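Local structure of DspB (Aggregatibacter actinomycetemcomitans, 1YHT) at residues A[236-241]-A[272-277]; A[279-284]-A[327-332]. The protein probably hydrolyses beta-linked N-acetylglucosamine polymers of biofilms, as a glycoside hydrolase of family 20 with a TIM-barrel catalytic domain. All coordinates share one frame; numbering follows the deposited sequence.

Contact 1: A[236-241]-A[272-277]; sequences YWSYDG and YNSYYL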
ATOM      1  N   TYR A 236       7.836  -6.205   1.918  1.00  9.67           N
ATOM      2  CA  TYR A 236       8.584  -6.962   0.900  1.00  8.86           C
ATOM      3  C   TYR A 236       7.676  -7.890   0.124  1.00  8.84           C
ATOM      4  O   TYR A 236       7.260  -8.955   0.644  1.00  9.56           O
ATOM      5  CB  TYR A 236       9.732  -7.800   1.543  1.00  8.99           C
ATOM      6  CG  TYR A 236      10.823  -8.152   0.548  1.00  7.81           C
ATOM      7  CD1 TYR A 236      12.068  -7.504   0.578  1.00  9.50           C
ATOM      8  CD2 TYR A 236      10.597  -9.058  -0.483  1.00  8.11           C
ATOM      9  CE1 TYR A 236      13.074  -7.773  -0.389  1.00  7.87           C
ATOM     10  CE2 TYR A 236      11.577  -9.344  -1.422  1.00  9.80           C
ATOM     11  CZ  TYR A 236      12.843  -8.724  -1.358  1.00 10.70           C
ATOM     12  OH  TYR A 236      13.836  -9.001  -2.327  1.00 11.07           O
ATOM     13  N   TRP A 237       7.356  -7.500  -1.107  1.00  8.58           N
ATOM     14  CA  TRP A 237       6.333  -8.197  -1.886  1.00  9.46           C
ATOM     15  C   TRP A 237       6.838  -9.146  -2.976  1.00 10.53           C
ATOM     16  O   TRP A 237       6.187 -10.135  -3.282  1.00  8.82           O
ATOM     17  CB  TRP A 237       5.344  -7.236  -2.475  1.00  8.81           C
ATOM     18  CG  TRP A 237       5.832  -6.348  -3.554  1.00  9.58           C
ATOM     19  CD1 TRP A 237       6.593  -5.236  -3.421  1.00  9.81           C
ATOM     20  CD2 TRP A 237       5.559  -6.483  -4.944  1.00  8.76           C
ATOM     21  NE1 TRP A 237       6.821  -4.668  -4.638  1.00  9.00           N
ATOM     22  CE2 TRP A 237       6.206  -5.416  -5.599  1.00  8.70           C
ATOM     23  CE3 TRP A 237       4.831  -7.403  -5.699  1.00  9.90           C
ATOM     24  CZ2 TRP A 237       6.125  -5.221  -6.971  1.00  8.55           C
ATOM     25  CZ3 TRP A 237       4.737  -7.218  -7.085  1.00  9.67           C
ATOM     26  CH2 TRP A 237       5.384  -6.137  -7.708  1.00 10.76           C
ATOM     27  N   SER A 238       7.984  -8.798  -3.564  1.00 11.07           N
ATOM     28  CA  SER A 238       8.589  -9.623  -4.603  1.00 12.02           C
ATOM     29  C   SER A 238      10.071  -9.258  -4.772  1.00 12.69           C
ATOM     30  O   SER A 238      10.443  -8.072  -4.718  1.00 12.83           O
ATOM     31  CB  SER A 238       7.860  -9.372  -5.910  1.00 10.70           C
ATOM     32  OG  SER A 238       8.323 -10.242  -6.921  1.00 11.77           O
ATOM     33  N   TYR A 239      10.895 -10.270  -5.025  1.00 14.28           N
ATOM     34  CA  TYR A 239      12.299 -10.071  -5.387  1.00 14.68           C
ATOM     35  C   TYR A 239      12.450  -9.346  -6.716  1.00 15.43           C
ATOM     36  O   TYR A 239      13.439  -8.652  -6.939  1.00 15.68           O
ATOM     37  CB  TYR A 239      12.994 -11.443  -5.473  1.00 15.57           C
ATOM     38  CG  TYR A 239      14.476 -11.556  -5.118  1.00 15.74           C
ATOM     39  CD1 TYR A 239      15.051 -12.820  -5.000  1.00 16.75           C
ATOM     40  CD2 TYR A 239      15.311 -10.442  -4.951  1.00 17.99           C
ATOM     41  CE1 TYR A 239      16.382 -12.998  -4.694  1.00 15.22           C
ATOM     42  CE2 TYR A 239      16.691 -10.620  -4.666  1.00 16.28           C
ATOM     43  CZ  TYR A 239      17.204 -11.920  -4.551  1.00 17.81           C
ATOM     44  OH  TYR A 239      18.514 -12.169  -4.236  1.00 16.84           O
ATOM     45  N   ASP A 240      11.492  -9.510  -7.617  1.00 15.69           N
ATOM     46  CA  ASP A 240      11.683  -9.070  -9.000  1.00 16.60           C
ATOM     47  C   ASP A 240      10.499  -8.376  -9.657  1.00 16.06           C
ATOM     48  O   ASP A 240      10.443  -8.213 -10.904  1.00 15.23           O
ATOM     49  CB  ASP A 240      12.150 -10.278  -9.831  1.00 18.24           C
ATOM     50  CG  ASP A 240      11.179 -11.466  -9.755  1.00 18.52           C
ATOM     51  OD1 ASP A 240       9.973 -11.248  -9.449  1.00 18.72           O
ATOM     52  OD2 ASP A 240      11.635 -12.604 -10.010  1.00 18.79           O
ATOM     53  N   GLY A 241       9.572  -7.906  -8.830  1.00 15.58           N
ATOM     54  CA  GLY A 241       8.444  -7.170  -9.320  1.00 16.13           C
ATOM     55  C   GLY A 241       7.457  -8.031 -10.056  1.00 16.16           C
ATOM     56  O   GLY A 241       6.602  -7.530 -10.784  1.00 15.99           O
ATOM     57  N   TYR A 272       5.122  -9.593   2.414  1.00  7.92           N
ATOM     58  CA  TYR A 272       3.917  -9.366   1.634  1.00  8.69           C
ATOM     59  C   TYR A 272       3.847 -10.329   0.433  1.00  9.55           C
ATOM     60  O   TYR A 272       3.034 -10.122  -0.464  1.00 10.51           O
ATOM     61  CB  TYR A 272       3.886  -7.932   1.160  1.00  7.94           C
ATOM     62  CG  TYR A 272       3.242  -6.914   2.111  1.00  7.11           C
ATOM     63  CD1 TYR A 272       3.701  -6.744   3.408  1.00  6.76           C
ATOM     64  CD2 TYR A 272       2.198  -6.090   1.683  1.00  5.49           C
ATOM     65  CE1 TYR A 272       3.145  -5.775   4.261  1.00  7.61           C
ATOM     66  CE2 TYR A 272       1.666  -5.104   2.527  1.00  5.46           C
ATOM     67  CZ  TYR A 272       2.135  -4.957   3.826  1.00  5.96           C
ATOM     68  OH  TYR A 272       1.637  -3.962   4.706  1.00  5.42           O
ATOM     69  N   ASN A 273       4.736 -11.346   0.432  1.00 11.12           N
ATOM     70  CA  ASN A 273       4.887 -12.347  -0.685  1.00 11.13           C
ATOM     71  C   ASN A 273       3.703 -12.388  -1.614  1.00 11.19           C
ATOM     72  O   ASN A 273       2.670 -12.936  -1.252  1.00 11.94           O
ATOM     73  CB  ASN A 273       5.117 -13.747  -0.096  1.00 11.35           C
ATOM     74  CG  ASN A 273       5.353 -14.831  -1.163  1.00 10.98           C
ATOM     75  OD1 ASN A 273       4.924 -14.709  -2.305  1.00 15.96           O
ATOM     76  ND2 ASN A 273       6.031 -15.892  -0.770  1.00  9.42           N
ATOM     77  N   SER A 274       3.859 -11.848  -2.827  1.00 11.46           N
ATOM     78  CA  SER A 274       2.747 -11.729  -3.774  1.00 11.86           C
ATOM     79  C   SER A 274       2.199 -13.090  -4.225  1.00 12.96           C
ATOM     80  O   SER A 274       1.029 -13.218  -4.501  1.00 13.62           O
ATOM     81  CB  SER A 274       3.137 -10.894  -4.995  1.00 12.48           C
ATOM     82  OG  SER A 274       4.234 -11.488  -5.664  1.00 12.45           O
ATOM     83  N   TYR A 275       3.020 -14.130  -4.247  1.00 13.02           N
ATOM     84  CA  TYR A 275       2.464 -15.423  -4.648  1.00 13.49           C
ATOM     85  C   TYR A 275       1.342 -15.927  -3.742  1.00 12.61           C
ATOM     86  O   TYR A 275       0.306 -16.363  -4.251  1.00 12.84           O
ATOM     87  CB  TYR A 275       3.542 -16.477  -4.754  1.00 14.92           C
ATOM     88  CG  TYR A 275       3.015 -17.770  -5.343  1.00 17.34           C
ATOM     89  CD1 TYR A 275       2.811 -17.912  -6.722  1.00 20.14           C
ATOM     90  CD2 TYR A 275       2.682 -18.819  -4.522  1.00 18.41           C
ATOM     91  CE1 TYR A 275       2.307 -19.094  -7.256  1.00 19.32           C
ATOM     92  CE2 TYR A 275       2.205 -20.016  -5.047  1.00 18.21           C
ATOM     93  CZ  TYR A 275       2.044 -20.148  -6.403  1.00 20.76           C
ATOM     94  OH  TYR A 275       1.538 -21.337  -6.861  1.00 22.09           O
ATOM     95  N   TYR A 276       1.553 -15.908  -2.426  1.00 11.17           N
ATOM     96  CA  TYR A 276       0.552 -16.405  -1.458  1.00 11.20           C
ATOM     97  C   TYR A 276      -0.380 -15.336  -0.869  1.00 10.83           C
ATOM     98  O   TYR A 276      -1.475 -15.644  -0.380  1.00 10.63           O
ATOM     99  CB  TYR A 276       1.256 -17.079  -0.281  1.00 10.71           C
ATOM    100  CG  TYR A 276       1.816 -18.423  -0.634  1.00 14.70           C
ATOM    101  CD1 TYR A 276       0.952 -19.499  -0.874  1.00 15.50           C
ATOM    102  CD2 TYR A 276       3.199 -18.624  -0.769  1.00 15.61           C
ATOM    103  CE1 TYR A 276       1.441 -20.732  -1.204  1.00 17.01           C
ATOM    104  CE2 TYR A 276       3.704 -19.898  -1.079  1.00 17.26           C
ATOM    105  CZ  TYR A 276       2.817 -20.931  -1.304  1.00 18.34           C
ATOM    106  OH  TYR A 276       3.269 -22.184  -1.643  1.00 20.98           O
ATOM    107  N   LEU A 277       0.101 -14.104  -0.865  1.00 10.19           N
ATOM    108  CA  LEU A 277      -0.502 -13.057  -0.076  1.00 10.14           C
ATOM    109  C   LEU A 277      -1.122 -11.925  -0.870  1.00  9.17           C
ATOM    110  O   LEU A 277      -1.686 -11.025  -0.264  1.00  9.22           O
ATOM    111  CB  LEU A 277       0.502 -12.523   0.947  1.00  9.48           C
ATOM    112  CG  LEU A 277       1.189 -13.557   1.837  1.00 11.36           C
ATOM    113  CD1 LEU A 277       2.156 -12.895   2.749  1.00 10.05           C
ATOM    114  CD2 LEU A 277       0.238 -14.414   2.665  1.00 13.88           C
TER

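Contact 2: A[279-284]-A[327-332]; sequences IVPKAS and LSIWGE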
ATOM      1  N   ILE A 279      -4.198 -11.159  -3.487  1.00 10.43           N
ATOM      2  CA  ILE A 279      -5.370 -11.626  -4.206  1.00 10.73           C
ATOM      3  C   ILE A 279      -5.890 -10.461  -5.053  1.00 10.30           C
ATOM      4  O   ILE A 279      -5.932  -9.300  -4.590  1.00 10.57           O
ATOM      5  CB  ILE A 279      -6.453 -12.290  -3.248  1.00 10.20           C
ATOM      6  CG1 ILE A 279      -7.602 -12.863  -4.076  1.00 12.21           C
ATOM      7  CG2 ILE A 279      -6.975 -11.287  -2.221  1.00 10.75           C
ATOM      8  CD1 ILE A 279      -8.393 -13.962  -3.339  1.00 13.08           C
ATOM      9  N   VAL A 280      -6.306 -10.774  -6.282  1.00  9.62           N
ATOM     10  CA  VAL A 280      -6.841  -9.812  -7.225  1.00 10.57           C
ATOM     11  C   VAL A 280      -8.265 -10.251  -7.621  1.00 11.53           C
ATOM     12  O   VAL A 280      -8.493 -10.939  -8.636  1.00 11.08           O
ATOM     13  CB  VAL A 280      -5.891  -9.631  -8.470  1.00 12.00           C
ATOM     14  CG1 VAL A 280      -6.258  -8.400  -9.268  1.00 11.17           C
ATOM     15  CG2 VAL A 280      -4.381  -9.537  -8.004  1.00 11.52           C
ATOM     16  N   PRO A 281      -9.238  -9.876  -6.801  1.00 11.51           N
ATOM     17  CA  PRO A 281     -10.573 -10.366  -7.099  1.00 12.59           C
ATOM     18  C   PRO A 281     -11.099  -9.963  -8.471  1.00 13.02           C
ATOM     19  O   PRO A 281     -10.934  -8.824  -8.946  1.00 11.41           O
ATOM     20  CB  PRO A 281     -11.427  -9.780  -5.968  1.00 11.95           C
ATOM     21  CG  PRO A 281     -10.434  -9.573  -4.863  1.00 11.88           C
ATOM     22  CD  PRO A 281      -9.223  -9.079  -5.569  1.00 11.21           C
ATOM     23  N   LYS A 282     -11.723 -10.957  -9.092  1.00 15.05           N
ATOM     24  CA  LYS A 282     -12.330 -10.805 -10.396  1.00 16.31           C
ATOM     25  C   LYS A 282     -13.585 -11.664 -10.430  1.00 17.03           C
ATOM     26  O   LYS A 282     -13.546 -12.846 -10.106  1.00 16.24           O
ATOM     27  CB  LYS A 282     -11.324 -11.218 -11.469  1.00 16.69           C
ATOM     28  CG  LYS A 282     -11.814 -11.051 -12.891  1.00 18.56           C
ATOM     29  CD  LYS A 282     -10.659 -11.268 -13.874  1.00 19.40           C
ATOM     30  CE  LYS A 282     -11.161 -11.651 -15.233  1.00 23.34           C
ATOM     31  NZ  LYS A 282     -11.852 -10.546 -15.890  1.00 24.83           N
ATOM     32  N   ALA A 283     -14.707 -11.052 -10.808  1.00 18.48           N
ATOM     33  CA  ALA A 283     -15.956 -11.779 -10.950  1.00 19.42           C
ATOM     34  C   ALA A 283     -15.792 -12.853 -12.040  1.00 20.40           C
ATOM     35  O   ALA A 283     -15.221 -12.601 -13.084  1.00 20.25           O
ATOM     36  CB  ALA A 283     -17.075 -10.839 -11.309  1.00 19.71           C
ATOM     37  N   SER A 284     -16.315 -14.045 -11.767  1.00 21.33           N
ATOM     38  CA  SER A 284     -16.215 -15.190 -12.654  1.00 21.59           C
ATOM     39  C   SER A 284     -17.040 -16.279 -12.025  1.00 22.84           C
ATOM     40  O   SER A 284     -17.362 -16.199 -10.831  1.00 21.75           O
ATOM     41  CB  SER A 284     -14.790 -15.717 -12.780  1.00 22.18           C
ATOM     42  OG  SER A 284     -14.455 -16.589 -11.706  1.00 21.13           O
ATOM     43  N   LEU A 327      -2.051  -9.847   4.076  1.00  7.39           N
ATOM     44  CA  LEU A 327      -2.796 -10.107   2.851  1.00  6.59           C
ATOM     45  C   LEU A 327      -3.030  -8.787   2.141  1.00  7.17           C
ATOM     46  O   LEU A 327      -3.523  -7.857   2.770  1.00  7.40           O
ATOM     47  CB  LEU A 327      -4.172 -10.682   3.144  1.00  5.98           C
ATOM     48  CG  LEU A 327      -5.078 -11.048   1.953  1.00  7.27           C
ATOM     49  CD1 LEU A 327      -4.562 -12.215   1.161  1.00  9.11           C
ATOM     50  CD2 LEU A 327      -6.517 -11.411   2.437  1.00  8.36           C
ATOM     51  N   SER A 328      -2.792  -8.755   0.844  1.00  6.13           N
ATOM     52  CA  SER A 328      -3.113  -7.614   0.001  1.00  7.05           C
ATOM     53  C   SER A 328      -4.258  -7.954  -0.963  1.00  7.43           C
ATOM     54  O   SER A 328      -4.184  -8.925  -1.702  1.00  8.33           O
ATOM     55  CB  SER A 328      -1.852  -7.202  -0.788  1.00  6.56           C
ATOM     56  OG  SER A 328      -0.803  -6.685   0.048  1.00  8.03           O
ATOM     57  N   ILE A 329      -5.331  -7.162  -0.938  1.00  7.15           N
ATOM     58  CA  ILE A 329      -6.451  -7.322  -1.840  1.00  7.55           C
ATOM     59  C   ILE A 329      -6.428  -6.167  -2.808  1.00  6.32           C
ATOM     60  O   ILE A 329      -6.802  -5.046  -2.462  1.00  8.10           O
ATOM     61  CB  ILE A 329      -7.817  -7.310  -1.085  1.00  8.31           C
ATOM     62  CG1 ILE A 329      -7.838  -8.351   0.048  1.00  8.71           C
ATOM     63  CG2 ILE A 329      -8.954  -7.491  -2.116  1.00 10.09           C
ATOM     64  CD1 ILE A 329      -9.143  -8.379   0.923  1.00  7.74           C
ATOM     65  N   TRP A 330      -6.034  -6.464  -4.032  1.00  7.18           N
ATOM     66  CA  TRP A 330      -5.849  -5.508  -5.068  1.00  8.04           C
ATOM     67  C   TRP A 330      -7.081  -5.453  -5.939  1.00  9.12           C
ATOM     68  O   TRP A 330      -7.732  -6.478  -6.187  1.00 10.15           O
ATOM     69  CB  TRP A 330      -4.635  -5.824  -5.915  1.00  8.42           C
ATOM     70  CG  TRP A 330      -3.312  -5.784  -5.168  1.00  8.23           C
ATOM     71  CD1 TRP A 330      -2.618  -6.835  -4.714  1.00  7.80           C
ATOM     72  CD2 TRP A 330      -2.557  -4.625  -4.842  1.00  7.37           C
ATOM     73  NE1 TRP A 330      -1.458  -6.417  -4.104  1.00  9.42           N
ATOM     74  CE2 TRP A 330      -1.403  -5.057  -4.165  1.00  7.94           C
ATOM     75  CE3 TRP A 330      -2.750  -3.257  -5.046  1.00  7.48           C
ATOM     76  CZ2 TRP A 330      -0.438  -4.179  -3.708  1.00  9.55           C
ATOM     77  CZ3 TRP A 330      -1.802  -2.383  -4.573  1.00 10.46           C
ATOM     78  CH2 TRP A 330      -0.665  -2.840  -3.910  1.00  9.03           C
ATOM     79  N   GLY A 331      -7.359  -4.235  -6.414  1.00  9.75           N
ATOM     80  CA  GLY A 331      -8.661  -3.853  -6.980  1.00  9.74           C
ATOM     81  C   GLY A 331      -8.832  -3.818  -8.480  1.00  9.75           C
ATOM     82  O   GLY A 331      -9.956  -3.612  -8.939  1.00  8.54           O
ATOM     83  N   GLU A 332      -7.747  -3.993  -9.228  1.00 10.65           N
ATOM     84  CA  GLU A 332      -7.712  -3.779 -10.711  1.00 12.74           C
ATOM     85  C   GLU A 332      -8.817  -4.457 -11.478  1.00 11.80           C
ATOM     86  O   GLU A 332      -9.284  -3.949 -12.504  1.00 11.39           O
ATOM     87  CB  GLU A 332      -6.517  -4.464 -11.416  1.00 14.51           C
ATOM     88  CG  GLU A 332      -5.199  -4.189 -11.060  1.00 19.47           C
ATOM     89  CD  GLU A 332      -4.720  -5.038  -9.960  1.00 18.36           C
ATOM     90  OE1 GLU A 332      -4.027  -6.082 -10.194  1.00 17.62           O
ATOM     91  OE2 GLU A 332      -5.004  -4.569  -8.868  1.00 14.98           O
TER
HETATM   92  O   HOH W   1      -9.118  -6.949  -8.412  1.00  5.27           O

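Contact 1: A[236-241]-A[272-277]
Trp237 and Ser274 face each other with the same first torsion: chi1 of 69° sets Trp237 CG, and chi1 of 59° sets Ser274 OG, between the backbone N and the carbonyl carbon of its own residue. Ser274 CB lies at the edge of the indole, in its plane, 3.9 Å from Trp237 CE3. Ser238 CB lies over one face of the same ring, toward the rim. Trp237 CB packs against Tyr272 CB at 4.0 Å, while the phenol of Tyr272 extends to His51, its hydroxyl reaching ND1.

Two backbone bonds fix the register. Tyr272 N donates to Tyr236 O at 2.8 Å, and Ser274 N donates to Trp237 O at 2.9 Å. The first N-H of the short helix is thus satisfied by the other segment, and the next is capped from Asn273, whose OD1 takes a weak bond from Tyr275 N. Asp242 joins the two sides, bonding through OD1 to Ser238 OG and through OD2 to Ser274 OG, and Asp218 OD2 receives Trp237 NE1.

The contact lies just past the ends of parallel strands 233-236 and 269-271, where the first bond still follows the ladder and the second reaches the start of helix 274-277, with Tyr236 packed on helix 259-264 and Tyr272 on strand 324-329.

Contact 2: A[279-284]-A[327-332]
Ile279 joins Ile329 in a parallel beta bridge, with 5.0 Å between their CA atoms, and its backbone bonds to the residues on either side of Ile329. Ile279 N donates to Ser328 O at 2.9 Å with an N-H...O angle of 170°, and Trp330 N returns a bond to Ile279 O, also at 2.9 Å and 167°. The carbonyl of Ile279 additionally receives a CA-H...O contact from Ile329.

Past the bridge, a water takes over the linkage. It donates to Pro281 O and to Trp330 O, 2.7 Å from each, and so spans two carbonyls beyond the last direct backbone bond.

Apolar contacts lie mainly on the face bearing the two isoleucines. Their side chains extend alongside each other in the same direction, with Ile279 CG2 at 3.8 Å from Ile329 CG1. Ile329 CG2, anti to its backbone N, meets CG of Pro281, whose ring crosses that side chain at about a right angle. Leu349 of helix 339-358 packs against Ile279 and Leu327.

At the margin, chi2 of 87° turns CD of Glu332 out of an extended chain, and OE1 meets Val280 CG1 at 3.3 Å, the two side chains crossing at a slant. That oxygen also bonds to a bound glycerol.

Strand 324-329, paired with 18-24 and 269-271 and backed by helix 339-358, belongs to the TIM barrel of family 20; 278-279 is a short extra strand beside its C-terminal end. The nearby glycerol and acetate, probably from the crystallisation liquor, are consistent with a pocket here.

Along the chain the contacts come in series, neither nested nor crossed. Contact 1 closes first, bringing 272-277 back to 236-241 around an intervening 30 residues that include helices 246-255 and 259-264 and strand 269-271. Contact 2 then closes a 42-residue excursion containing helix 287-301 and the first half of strand 324-329. Only Tyr278 separates the two segments 272-277 and 279-284, and the contacts touch directly: Leu277 O lies 2.8 Å from Ser328 N, a probable hydrogen bond, and Tyr272 CD2 is 3.5 Å from Ser328 OG. Together they tie strand 233-236, through the turn around helix 274-277, to strand 324-329, which pairs with strand 18-24 and closes the barrel.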